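Local coordinates for protein alginate lyase (Alteromonas sp., PDB 1J1T) that cleaves alginate, a polymer of mannuronate and guluronate, as a calcium-binding lyase, presumably by beta-elimination as in other polysaccharide lyases, at residues G83-I88 and S105-S110. Numbering follows the deposited sequence.
Sequences GGKTII and SDTDES. With CA (calcium ion), chain B; SO4 (sulfate ion), chain C.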
# COMPACT_ATOMS: atom_id res chain seq x y z
N GLY A 83 -2.24 10.19 -13.19
CA GLY A 83 -2.24 11.06 -12.02
C GLY A 83 -2.56 10.38 -10.70
O GLY A 83 -2.45 10.99 -9.63
N GLY A 84 -2.97 9.12 -10.77
CA GLY A 84 -3.31 8.40 -9.56
C GLY A 84 -2.11 8.05 -8.70
O GLY A 84 -0.99 7.90 -9.20
N LYS A 85 -2.36 7.93 -7.40
CA LYS A 85 -1.32 7.59 -6.43
C LYS A 85 -1.92 6.75 -5.32
O LYS A 85 -2.90 7.14 -4.69
CB LYS A 85 -0.72 8.87 -5.84
CG LYS A 85 0.27 8.63 -4.72
CD LYS A 85 0.86 9.95 -4.25
CE LYS A 85 1.87 9.76 -3.12
NZ LYS A 85 2.42 11.08 -2.69
N THR A 86 -1.32 5.59 -5.07
CA THR A 86 -1.81 4.70 -4.03
C THR A 86 -0.68 4.00 -3.28
O THR A 86 0.43 3.87 -3.78
CB THR A 86 -2.73 3.62 -4.61
OG1 THR A 86 -3.14 2.72 -3.58
CG2 THR A 86 -2.01 2.83 -5.71
N ILE A 87 -1.00 3.56 -2.06
CA ILE A 87 -0.05 2.82 -1.24
C ILE A 87 -0.61 1.39 -1.26
O ILE A 87 -1.75 1.17 -0.87
CB ILE A 87 -0.04 3.37 0.20
CG1 ILE A 87 0.47 4.81 0.19
CG2 ILE A 87 0.83 2.48 1.09
CD1 ILE A 87 0.47 5.49 1.56
N ILE A 88 0.19 0.44 -1.73
CA ILE A 88 -0.27 -0.95 -1.83
C ILE A 88 0.21 -1.88 -0.72
O ILE A 88 -0.24 -3.01 -0.62
CB ILE A 88 0.12 -1.55 -3.20
CG1 ILE A 88 1.64 -1.59 -3.35
CG2 ILE A 88 -0.51 -0.72 -4.32
CD1 ILE A 88 2.10 -2.26 -4.64
N SER A 105 2.66 5.57 -8.01
CA SER A 105 2.11 6.90 -8.24
C SER A 105 2.59 7.60 -9.50
O SER A 105 3.71 7.41 -9.98
CB SER A 105 2.39 7.80 -7.03
OG SER A 105 3.67 8.38 -7.10
N ASP A 106 1.69 8.43 -10.03
CA ASP A 106 1.92 9.17 -11.25
C ASP A 106 1.94 10.66 -10.92
O ASP A 106 1.13 11.43 -11.44
CB ASP A 106 0.79 8.82 -12.23
CG ASP A 106 0.96 9.48 -13.58
OD1 ASP A 106 2.06 9.97 -13.86
OD2 ASP A 106 -0.01 9.50 -14.38
N THR A 107 2.85 11.06 -10.03
CA THR A 107 2.96 12.47 -9.63
C THR A 107 4.27 13.11 -10.09
O THR A 107 5.09 12.47 -10.76
CB THR A 107 2.89 12.64 -8.10
OG1 THR A 107 4.14 12.23 -7.51
CG2 THR A 107 1.76 11.82 -7.51
N ASP A 108 4.45 14.36 -9.70
CA ASP A 108 5.63 15.13 -10.05
C ASP A 108 6.70 15.10 -8.95
O ASP A 108 7.70 15.81 -9.05
CB ASP A 108 5.24 16.58 -10.34
CG ASP A 108 5.92 17.14 -11.57
OD1 ASP A 108 5.73 16.57 -12.67
OD2 ASP A 108 6.65 18.15 -11.45
N GLU A 109 6.50 14.30 -7.91
CA GLU A 109 7.50 14.22 -6.85
C GLU A 109 8.81 13.75 -7.47
O GLU A 109 8.85 12.72 -8.14
CB GLU A 109 7.06 13.25 -5.74
CG GLU A 109 8.11 13.13 -4.63
CD GLU A 109 7.68 12.24 -3.48
OE1 GLU A 109 8.57 11.86 -2.68
OE2 GLU A 109 6.47 11.92 -3.36
N SER A 110 9.88 14.49 -7.23
CA SER A 110 11.18 14.15 -7.80
C SER A 110 11.92 13.04 -7.05
O SER A 110 11.60 12.72 -5.91
CB SER A 110 12.06 15.40 -7.85
OG SER A 110 12.15 16.00 -6.57
CA CA B . 4.53 9.72 -14.15
S SO4 C . 3.49 11.14 1.02
O1 SO4 C . 3.79 10.71 -0.36
O2 SO4 C . 2.43 12.17 1.01
O3 SO4 C . 3.03 9.97 1.80
O4 SO4 C . 4.71 11.69 1.64
O HOH W 1 4.32 11.14 -5.08
O HOH W 2 5.38 10.10 -11.69
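K85 and S105 face each other as a non-hydrogen-bonded antiparallel pair, and the lysine chain leans so closely on the serine that K85 CG lies 3.2 Å from S105 CB, tighter than ordinary van der Waals contact. With CG anti to the backbone N (chi1 174°) and the remaining torsions also near 180°, K85 rises as a straight rod from the sheet. Farther along, K85 CD meets T107 CG2 at 3.9 Å. K85 NZ donates to sulfate O1 at 2.7 Å, an anion probably left from crystallisation and also held by Y103, and to a water that in turn donates to E109 OE2. E109 OE2 itself stays 4.2 Å from K85 NZ, beyond salt-bridge range, while OE1 is bridged to R127 and K137; the same water also hydrogen-bonds T107 OG1. With an alanine here, the sulfate would probably lose one of its donors, the water its lysine partner, and S105 CB and the T107 methyl the packing of CG and CD. The pair lies where strands 85-92 and 98-105, neighbours in one antiparallel sheet of this concanavalin-like beta-sandwich, give way to loops, and the pairing is carried one step further by D106 N, which donates to G84 O at 2.9 Å. There the D106 carboxylate divides between two tasks. D106 OD1 binds the calcium ion at 2.5 Å, in a site completed by D114, N119, the backbone carbonyls of V116 and I121, and a water, whereas D106 OD2 accepts from G83 N at 2.6 Å, the donor lying 41° out of the carboxylate plane. A second backbone donor, G120 N, also reaches OD2, so metal and amides together fix the rotation of the group. Beyond it, T107 OG1 accepts from E109 N, an ST turn.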